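Local structure of germination protein YpeB (5BOI) at residues L23-N28 against L47-P52; D13-V18 against M60-K65; R76-Q81 against S145-S150; K94-H99 against V135-S140. The protein takes part in the germination of Bacillus spores, probably in an inhibitory role, and is represented here by its C-terminal, PepSY-containing part. All coordinates share one frame; numbering follows the deposited sequence.

Contact 1 (L23-N28 against L47-P52); sequences LNLKGN and LTITDP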
# COMPACT_ATOMS: atom_id res chain seq x y z
N LEU A 23 9.56 6.23 12.26
CA LEU A 23 9.35 5.09 13.15
C LEU A 23 9.09 5.54 14.58
O LEU A 23 8.94 4.71 15.48
CB LEU A 23 10.57 4.17 13.12
CG LEU A 23 10.90 3.50 11.79
CD1 LEU A 23 12.25 2.81 11.90
CD2 LEU A 23 9.81 2.52 11.42
N ASN A 24 9.05 6.85 14.78
CA ASN A 24 8.78 7.42 16.08
C ASN A 24 9.79 6.93 17.12
O ASN A 24 9.41 6.51 18.21
CB ASN A 24 7.35 7.08 16.52
CG ASN A 24 6.71 8.19 17.32
OD1 ASN A 24 7.27 9.28 17.47
ND2 ASN A 24 5.51 7.93 17.83
N LEU A 25 11.07 6.97 16.77
CA LEU A 25 12.13 6.56 17.68
C LEU A 25 12.43 7.69 18.67
O LEU A 25 12.46 8.86 18.29
CB LEU A 25 13.40 6.19 16.91
CG LEU A 25 13.25 5.19 15.75
CD1 LEU A 25 14.59 5.01 15.05
CD2 LEU A 25 12.71 3.85 16.23
N LYS A 26 12.67 7.33 19.93
CA LYS A 26 12.88 8.33 20.97
C LYS A 26 14.35 8.71 21.17
O LYS A 26 14.65 9.79 21.68
CB LYS A 26 12.28 7.86 22.29
CG LYS A 26 10.92 7.18 22.14
CD LYS A 26 10.88 5.81 22.80
CE LYS A 26 9.44 5.40 23.07
NZ LYS A 26 9.34 4.36 24.12
N GLY A 27 15.27 7.83 20.78
CA GLY A 27 16.67 8.20 20.76
C GLY A 27 17.67 7.27 21.44
O GLY A 27 18.87 7.52 21.37
N ASN A 28 17.20 6.22 22.10
CA ASN A 28 18.11 5.28 22.73
C ASN A 28 18.50 4.14 21.79
O ASN A 28 19.28 3.25 22.16
CB ASN A 28 17.51 4.71 24.03
CG ASN A 28 16.14 4.07 23.82
OD1 ASN A 28 15.87 3.46 22.79
ND2 ASN A 28 15.28 4.20 24.83
N LEU A 47 19.19 0.05 6.82
CA LEU A 47 19.37 0.31 8.24
C LEU A 47 18.91 -0.86 9.08
O LEU A 47 17.91 -1.52 8.76
CB LEU A 47 18.61 1.57 8.66
CG LEU A 47 19.15 2.94 8.24
CD1 LEU A 47 19.18 3.10 6.72
CD2 LEU A 47 18.30 4.03 8.85
N THR A 48 19.64 -1.13 10.16
CA THR A 48 19.23 -2.11 11.16
C THR A 48 19.16 -1.41 12.51
O THR A 48 20.18 -1.19 13.16
CB THR A 48 20.21 -3.31 11.24
OG1 THR A 48 20.32 -3.93 9.96
CG2 THR A 48 19.70 -4.33 12.24
N ILE A 49 17.95 -1.07 12.93
CA ILE A 49 17.74 -0.36 14.18
C ILE A 49 17.48 -1.34 15.33
O ILE A 49 16.59 -2.18 15.24
CB ILE A 49 16.57 0.63 14.07
CG1 ILE A 49 16.84 1.64 12.95
CG2 ILE A 49 16.33 1.34 15.39
CD1 ILE A 49 15.80 1.64 11.86
N THR A 50 18.25 -1.22 16.40
CA THR A 50 18.14 -2.16 17.51
C THR A 50 17.64 -1.49 18.78
O THR A 50 18.21 -0.49 19.22
CB THR A 50 19.50 -2.84 17.80
OG1 THR A 50 20.49 -1.83 18.02
CG2 THR A 50 19.93 -3.70 16.62
N ASP A 51 16.57 -2.02 19.36
CA ASP A 51 16.16 -1.63 20.70
C ASP A 51 17.25 -2.11 21.66
O ASP A 51 17.80 -3.20 21.47
CB ASP A 51 14.79 -2.26 21.04
CG ASP A 51 14.19 -1.75 22.34
OD1 ASP A 51 14.91 -1.14 23.16
OD2 ASP A 51 12.99 -1.98 22.56
N PRO A 52 17.63 -1.28 22.64
CA PRO A 52 18.51 -1.80 23.69
C PRO A 52 17.75 -2.59 24.77
O PRO A 52 18.26 -3.61 25.24
CB PRO A 52 19.14 -0.54 24.29
CG PRO A 52 18.19 0.55 23.97
CD PRO A 52 17.60 0.19 22.64

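Contact 2 (D13-V18 against M60-K65); sequences DVAKQV and MDITQK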
# COMPACT_ATOMS: atom_id res chain seq x y z
N ASP A 13 23.90 10.25 7.67
CA ASP A 13 23.43 10.93 8.87
C ASP A 13 22.01 11.44 8.66
O ASP A 13 21.20 11.47 9.59
CB ASP A 13 24.37 12.08 9.23
CG ASP A 13 24.68 12.13 10.72
OD1 ASP A 13 23.74 11.96 11.53
OD2 ASP A 13 25.86 12.34 11.07
N VAL A 14 21.71 11.85 7.43
CA VAL A 14 20.38 12.33 7.08
C VAL A 14 19.38 11.18 7.03
O VAL A 14 18.25 11.31 7.52
CB VAL A 14 20.39 13.07 5.72
CG1 VAL A 14 18.97 13.35 5.25
CG2 VAL A 14 21.20 14.35 5.82
N ALA A 15 19.80 10.06 6.46
CA ALA A 15 18.95 8.87 6.39
C ALA A 15 18.57 8.40 7.80
O ALA A 15 17.51 7.81 8.00
CB ALA A 15 19.66 7.76 5.62
N LYS A 16 19.43 8.69 8.76
CA LYS A 16 19.18 8.36 10.16
C LYS A 16 17.98 9.13 10.72
O LYS A 16 17.17 8.58 11.46
CB LYS A 16 20.43 8.66 11.00
CG LYS A 16 20.88 7.53 11.91
CD LYS A 16 22.18 6.92 11.40
CE LYS A 16 22.82 6.02 12.45
NZ LYS A 16 23.31 4.75 11.86
N GLN A 17 17.88 10.40 10.37
CA GLN A 17 16.84 11.26 10.94
C GLN A 17 15.49 10.97 10.31
O GLN A 17 14.45 11.12 10.95
CB GLN A 17 17.22 12.74 10.76
CG GLN A 17 16.12 13.73 11.12
CD GLN A 17 15.31 14.16 9.90
OE1 GLN A 17 15.84 14.26 8.80
NE2 GLN A 17 14.02 14.39 10.10
N VAL A 18 15.50 10.56 9.05
CA VAL A 18 14.28 10.12 8.40
C VAL A 18 13.68 8.97 9.20
O VAL A 18 12.50 8.98 9.55
CB VAL A 18 14.54 9.68 6.94
CG1 VAL A 18 13.24 9.34 6.23
CG2 VAL A 18 15.28 10.78 6.19
N MET A 60 15.13 -1.03 7.82
CA MET A 60 14.53 0.05 7.06
C MET A 60 15.40 0.43 5.89
O MET A 60 16.61 0.60 6.01
CB MET A 60 14.31 1.27 7.95
CG MET A 60 13.65 2.41 7.19
SD MET A 60 13.01 3.70 8.27
CE MET A 60 12.11 4.72 7.09
N ASP A 61 14.76 0.59 4.73
CA ASP A 61 15.47 1.03 3.55
C ASP A 61 14.99 2.42 3.14
O ASP A 61 13.80 2.73 3.15
CB ASP A 61 15.28 0.03 2.41
CG ASP A 61 15.97 -1.30 2.69
OD1 ASP A 61 17.19 -1.40 2.41
OD2 ASP A 61 15.31 -2.24 3.19
N ILE A 62 15.96 3.27 2.82
CA ILE A 62 15.69 4.63 2.40
C ILE A 62 16.49 4.90 1.13
O ILE A 62 17.60 4.40 0.96
CB ILE A 62 16.06 5.65 3.49
CG1 ILE A 62 15.51 5.21 4.85
CG2 ILE A 62 15.60 7.05 3.11
CD1 ILE A 62 15.56 6.27 5.92
N THR A 63 15.91 5.67 0.22
CA THR A 63 16.56 5.96 -1.04
C THR A 63 17.75 6.89 -0.81
O THR A 63 17.63 7.90 -0.11
CB THR A 63 15.58 6.58 -2.05
OG1 THR A 63 14.97 7.75 -1.48
CG2 THR A 63 14.49 5.59 -2.39
N GLN A 64 18.90 6.53 -1.37
CA GLN A 64 20.08 7.37 -1.28
C GLN A 64 19.75 8.74 -1.86
O GLN A 64 20.22 9.77 -1.36
CB GLN A 64 21.27 6.73 -2.00
CG GLN A 64 21.91 5.56 -1.26
CD GLN A 64 23.18 5.06 -1.92
OE1 GLN A 64 23.33 3.87 -2.18
NE2 GLN A 64 24.10 5.98 -2.20
N LYS A 65 18.93 8.74 -2.90
CA LYS A 65 18.44 9.97 -3.48
C LYS A 65 17.12 10.40 -2.85
O LYS A 65 16.16 9.63 -2.75
CB LYS A 65 18.31 9.79 -4.99
CG LYS A 65 17.22 8.84 -5.43
CD LYS A 65 17.07 8.71 -6.94
CE LYS A 65 17.47 9.97 -7.71
NZ LYS A 65 17.67 9.58 -9.14

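Contact 3 (R76-Q81 against S145-S150); sequences RDIKKQ and SVIGFS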
# COMPACT_ATOMS: atom_id res chain seq x y z
N ARG A 76 8.97 -8.63 14.75
CA ARG A 76 8.38 -8.75 16.07
C ARG A 76 7.06 -9.51 16.01
O ARG A 76 6.20 -9.20 15.18
CB ARG A 76 8.17 -7.35 16.67
CG ARG A 76 7.79 -7.34 18.13
CD ARG A 76 7.80 -5.92 18.70
NE ARG A 76 6.57 -5.17 18.46
CZ ARG A 76 6.43 -4.20 17.57
NH1 ARG A 76 5.27 -3.58 17.43
NH2 ARG A 76 7.46 -3.84 16.81
N ASP A 77 6.89 -10.49 16.88
CA ASP A 77 5.65 -11.25 16.95
C ASP A 77 4.69 -10.62 17.96
O ASP A 77 5.08 -10.32 19.09
CB ASP A 77 5.93 -12.71 17.30
CG ASP A 77 4.70 -13.58 17.21
OD1 ASP A 77 4.20 -13.79 16.08
OD2 ASP A 77 4.22 -14.03 18.26
N ILE A 78 3.43 -10.46 17.56
CA ILE A 78 2.43 -9.73 18.36
C ILE A 78 1.60 -10.68 19.25
O ILE A 78 0.92 -11.57 18.74
CB ILE A 78 1.49 -8.91 17.44
CG1 ILE A 78 2.30 -8.03 16.47
CG2 ILE A 78 0.49 -8.10 18.25
CD1 ILE A 78 3.30 -7.07 17.17
N LYS A 79 1.64 -10.48 20.57
CA LYS A 79 1.10 -11.47 21.49
C LYS A 79 -0.38 -11.33 21.77
O LYS A 79 -1.02 -12.30 22.16
CB LYS A 79 1.88 -11.43 22.81
CG LYS A 79 3.39 -11.52 22.61
CD LYS A 79 3.78 -12.84 21.92
CE LYS A 79 5.24 -12.79 21.48
NZ LYS A 79 5.59 -13.90 20.54
N LYS A 80 -0.95 -10.14 21.56
CA LYS A 80 -2.31 -9.86 22.02
C LYS A 80 -3.02 -8.92 21.08
O LYS A 80 -2.43 -7.94 20.64
CB LYS A 80 -2.26 -9.20 23.41
CG LYS A 80 -3.56 -8.56 23.89
CD LYS A 80 -4.64 -9.61 24.16
CE LYS A 80 -5.89 -8.95 24.72
NZ LYS A 80 -6.94 -9.98 24.98
N GLN A 81 -4.28 -9.19 20.77
CA GLN A 81 -5.11 -8.23 20.05
C GLN A 81 -5.93 -7.38 21.00
O GLN A 81 -6.83 -7.88 21.67
CB GLN A 81 -6.04 -8.94 19.06
CG GLN A 81 -6.95 -7.96 18.29
CD GLN A 81 -7.92 -8.67 17.34
OE1 GLN A 81 -7.95 -9.90 17.25
NE2 GLN A 81 -8.74 -7.90 16.66
N SER A 145 0.61 0.19 16.41
CA SER A 145 1.87 0.65 15.83
C SER A 145 2.13 0.02 14.47
O SER A 145 1.67 -1.10 14.19
CB SER A 145 3.05 0.35 16.76
OG SER A 145 3.13 -1.04 17.09
N VAL A 146 2.88 0.74 13.64
CA VAL A 146 3.34 0.24 12.36
C VAL A 146 4.45 -0.78 12.59
O VAL A 146 5.38 -0.53 13.35
CB VAL A 146 3.86 1.39 11.46
CG1 VAL A 146 4.37 0.86 10.13
CG2 VAL A 146 2.74 2.41 11.21
N ILE A 147 4.35 -1.95 11.96
CA ILE A 147 5.42 -2.94 12.04
C ILE A 147 5.95 -3.37 10.68
O ILE A 147 6.95 -4.08 10.59
CB ILE A 147 4.96 -4.17 12.82
CG1 ILE A 147 3.77 -4.84 12.15
CG2 ILE A 147 4.61 -3.77 14.25
CD1 ILE A 147 3.12 -5.91 13.04
N GLY A 148 5.27 -2.96 9.61
CA GLY A 148 5.76 -3.23 8.28
C GLY A 148 5.25 -2.15 7.35
O GLY A 148 4.17 -1.59 7.58
N PHE A 149 6.04 -1.83 6.32
CA PHE A 149 5.71 -0.77 5.35
C PHE A 149 6.46 -1.02 4.05
O PHE A 149 7.64 -1.37 4.06
CB PHE A 149 6.06 0.61 5.94
CG PHE A 149 5.89 1.76 4.97
CD1 PHE A 149 4.65 2.37 4.80
CD2 PHE A 149 6.98 2.26 4.27
CE1 PHE A 149 4.49 3.44 3.93
CE2 PHE A 149 6.82 3.34 3.39
CZ PHE A 149 5.58 3.92 3.23
N SER A 150 5.79 -0.84 2.91
CA SER A 150 6.49 -0.89 1.65
C SER A 150 5.86 0.07 0.66
O SER A 150 4.69 -0.08 0.32
CB SER A 150 6.47 -2.29 1.07
OG SER A 150 6.97 -2.26 -0.26

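Contact 4 (K94-H99 against V135-S140); sequences KFLKDH and VKMKMS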
# COMPACT_ATOMS: atom_id res chain seq x y z
N LYS A 94 -4.33 7.17 8.93
CA LYS A 94 -3.83 8.39 9.55
C LYS A 94 -2.31 8.49 9.43
O LYS A 94 -1.76 9.57 9.17
CB LYS A 94 -4.21 8.44 11.04
CG LYS A 94 -3.61 9.67 11.76
CD LYS A 94 -3.71 9.57 13.27
CE LYS A 94 -3.17 10.84 13.96
NZ LYS A 94 -3.52 12.10 13.24
N PHE A 95 -1.65 7.36 9.63
CA PHE A 95 -0.20 7.30 9.55
C PHE A 95 0.28 7.80 8.18
O PHE A 95 1.17 8.65 8.10
CB PHE A 95 0.30 5.88 9.79
CG PHE A 95 1.79 5.73 9.66
CD1 PHE A 95 2.62 5.99 10.73
CD2 PHE A 95 2.35 5.32 8.46
CE1 PHE A 95 3.98 5.86 10.61
CE2 PHE A 95 3.73 5.18 8.34
CZ PHE A 95 4.54 5.46 9.43
N LEU A 96 -0.34 7.28 7.11
CA LEU A 96 0.05 7.66 5.75
C LEU A 96 -0.09 9.17 5.56
O LEU A 96 0.84 9.82 5.08
CB LEU A 96 -0.77 6.92 4.70
CG LEU A 96 -0.44 5.42 4.60
CD1 LEU A 96 -1.39 4.69 3.69
CD2 LEU A 96 1.00 5.26 4.14
N LYS A 97 -1.23 9.72 5.94
CA LYS A 97 -1.48 11.14 5.79
C LYS A 97 -0.51 11.96 6.63
O LYS A 97 -0.05 13.02 6.19
CB LYS A 97 -2.93 11.47 6.16
CG LYS A 97 -3.94 10.60 5.42
CD LYS A 97 -5.17 11.36 4.99
CE LYS A 97 -5.73 10.79 3.70
NZ LYS A 97 -4.76 10.92 2.56
N ASP A 98 -0.18 11.48 7.82
CA ASP A 98 0.77 12.18 8.69
C ASP A 98 2.20 12.16 8.16
O ASP A 98 3.03 12.98 8.57
CB ASP A 98 0.77 11.59 10.11
CG ASP A 98 -0.51 11.89 10.87
OD1 ASP A 98 -1.25 12.80 10.45
OD2 ASP A 98 -0.77 11.23 11.89
N HIS A 99 2.50 11.23 7.25
CA HIS A 99 3.88 11.08 6.78
C HIS A 99 4.04 11.34 5.29
O HIS A 99 4.87 10.72 4.64
CB HIS A 99 4.41 9.70 7.14
CG HIS A 99 4.63 9.51 8.61
ND1 HIS A 99 3.61 9.21 9.48
CD2 HIS A 99 5.74 9.66 9.37
CE1 HIS A 99 4.08 9.14 10.71
NE2 HIS A 99 5.38 9.41 10.67
N VAL A 135 0.89 0.91 -1.82
CA VAL A 135 1.64 0.99 -0.57
C VAL A 135 1.09 -0.10 0.35
O VAL A 135 -0.13 -0.23 0.49
CB VAL A 135 1.51 2.34 0.07
CG1 VAL A 135 2.25 2.35 1.43
CG2 VAL A 135 2.07 3.44 -0.85
N LYS A 136 1.99 -0.88 0.95
CA LYS A 136 1.57 -2.00 1.79
C LYS A 136 1.93 -1.67 3.23
O LYS A 136 3.00 -1.12 3.49
CB LYS A 136 2.26 -3.29 1.36
CG LYS A 136 1.69 -3.92 0.10
CD LYS A 136 2.70 -4.84 -0.57
CE LYS A 136 2.20 -5.28 -1.95
NZ LYS A 136 0.73 -5.11 -2.07
N MET A 137 1.04 -2.00 4.16
CA MET A 137 1.26 -1.70 5.57
C MET A 137 0.88 -2.87 6.43
O MET A 137 -0.08 -3.58 6.12
CB MET A 137 0.45 -0.50 6.01
CG MET A 137 0.65 0.73 5.19
SD MET A 137 0.02 2.09 6.16
CE MET A 137 1.13 2.04 7.57
N LYS A 138 1.61 -3.06 7.53
CA LYS A 138 1.29 -4.06 8.53
C LYS A 138 1.29 -3.34 9.88
O LYS A 138 2.23 -2.60 10.20
CB LYS A 138 2.30 -5.21 8.52
CG LYS A 138 2.30 -6.01 7.21
CD LYS A 138 3.42 -7.03 7.16
CE LYS A 138 3.48 -7.69 5.79
NZ LYS A 138 4.63 -8.62 5.64
N MET A 139 0.22 -3.54 10.63
CA MET A 139 0.02 -2.86 11.91
C MET A 139 -0.06 -3.87 13.04
O MET A 139 -0.62 -4.94 12.87
CB MET A 139 -1.26 -2.03 11.90
CG MET A 139 -1.48 -1.16 10.67
SD MET A 139 -0.27 0.15 10.53
CE MET A 139 -0.78 1.22 11.86
N SER A 140 0.49 -3.53 14.20
CA SER A 140 0.29 -4.34 15.40
C SER A 140 -1.13 -4.17 15.90
O SER A 140 -1.56 -3.05 16.13
CB SER A 140 1.26 -3.94 16.50
OG SER A 140 0.83 -4.52 17.74

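Contact 1 (L23-N28 against L47-P52)
L25 faces I49 with 9.6 Å between their CA atoms, and the loop closes on the strand end until the CA atoms of N28 and P52 are 7.2 Å apart, with no hydrogen bond joining the two segments. I49 presents two branches. Its CD1 meets L23 CD1 head-on at 3.7 Å, while its CG2 takes L25 CD1 at 4.1 Å as that leucine comes in at a slant. In both leucines CG stands anti to the carbonyl carbon (chi1 -63° in L23), which sends their methyls to the strand. A branched residue suits a buried strand position that must fill space in two directions, and leucine suits the loop because its branch lies at CG, which carries the methyls away from the backbone to meet I49. This is the exit of a helix packed on an antiparallel sheet, as in PepSY domains: helix 12-22 ends in a Schellman motif at N24, whose positive phi turns the chain toward strand 30-35, the neighbour of strand 44-50. G27 allows another turn, since at its phi of 129° a CB would strike the carbonyl O of K26. L23 ties the loop to strand 57-63 through M60, while I49 packs on I31 of strand 30-35. Farther out the contact is exposed and of another kind: N28 O lies 3.4 Å from P52 CG and 3.5 Å from P52 CD, a backbone oxygen against the pyrrolidine ring. P52 lacks an N-H and comes just beyond the strand, where D51 OD1 accepts a hydrogen bond from K53 N.

Contact 2 (D13-V18 against M60-K65)
Between A15 and I62 the flat group is a peptide, not a ring: the carbonyl of A15 has the I62 methyl CD1 at its oxygen end, with A15 O only 3.2 Å away. The same methyl lies 3.7 Å from V18 CB and 3.9 Å from V18 CG1, and 4.4 Å from A15 CB, so one carbon is lodged against a turn of helix 12-22. I62 gets there with CG1 anti to its carbonyl carbon (chi1 -47°) and CD1 extended beyond; V18 and I62 then lie alongside, running opposite ways. Alanine suits the point of closest approach, 6.7 Å between the CA atoms of A15 and I62, because its single small CB lets the helix backbone come that near the strand. Valine one turn on fills the wider gap. This is the helix-on-antiparallel-sheet packing found in PepSY domains, and M60, two residues earlier on the strand, continues it against A19 and F22. Past I62 the strand ends at T63, whose OG1 donates to K65 O at 2.6 Å and accepts from Y68 N. No hydrogen bond or polar side chain links the segments, so the contact rests on van der Waals fit, including that of a methyl against A15 O.

Contact 3 (R76-Q81 against S145-S150)
A charged group set against a bulged isoleucine is the odd feature here: R76 NH1 is 3.3 Å from I147 CG2, while I147 and G148 together face K138 as a classic beta bulge. The R76 side chain crosses that of I147 at about a right angle, the methyl lying oblique to the guanidinium and 3.8 Å from its CZ. R76 extends with CG anti to the backbone N (chi1 -170°) and then bends at chi3, 84°, which brings its end to the strand. The group is poorly ordered, so its details are soft. S145 OG sits at its edge, near the plane, 3.3 Å from NH1, but the stronger partners lie elsewhere: E74 pairs with R76 NH2 in a salt bridge that would balance its charge, and D143 bonds to S145 OG. At the other branch of I147, CD1 meets the I78 side chain end-on, 4.1 Å from I78 CG1. Isoleucine suits this buried spot by giving CG2 to R76 and CD1 to I78. Segment 76-81 lies in the link from strand 69-74 to helix 85-98, and strand 146-150 runs between strands 69-74 and 134-140; V146 and F149 touch that helix through F95 and L96, while I147 and I78 both touch M115 of strand 115-123.

Contact 4 (K94-H99 against V135-S140)
L96 overlaps the sulfur of M137, its CG 3.7 Å from SD and both of its methyls 3.9 Å from it, the two side chains passing flank to flank with their ends pointing opposite ways. Here helix 85-98 packs on an antiparallel sheet, the PepSY arrangement: the axis of helix residues 94-98 passes that of strand residues 135-140 at 11.3 Å, the two directions 124° apart. Alternate strand residues V135 and M137 point to the helix, whereas K136 and K138 are exposed. L96 reaches V135 too, CD2 to CG1 at 4.2 Å, and F120 and F149 border this patch. M137 suits a place between two helix residues because its thioether chain is flexible: the bend at chi3 (63°) swings CE round to F95, where it lies 3.6 Å from CD2, oblique to the ring. Phenylalanine is wide enough to serve the strand and the end of its own helix at once, and F22 meets both F95 and H99 edge-to-face. H99, the first residue to leave the helix, brings its imidazole against the F95 ring, with F95 CZ 3.8 Å above the imidazole plane toward its rim. The imidazole is held by its own ND1, which donates to F95 O at 2.9 Å with an N-H...O angle of 158°, the oxygen lying nearly in the imidazole plane.

How the contacts relate
Contacts 2 and 4 are buried helix-on-sheet packings, contact 3 is partly buried, and contact 1 lies at the surface. Contacts 1 and 2 share helix 12-22 with its exit and the paired strands 44-50 and 57-63, where L47 N meets M60 O at 2.8 Å; contact 1 is nested inside the loop that contact 2 closes. Contact 4 is likewise nested within contact 3, on neighbouring strands 134-140 and 146-150. Apolar side chains meet in all four; contact 1 joins such packing near the sheet to an exposed backbone-proline contact, and only contact 3 sets a charged group against the strand. F22 links the two groups of contacts, touching M60 of contact 2, F149 of contact 3 and F95 of contact 4.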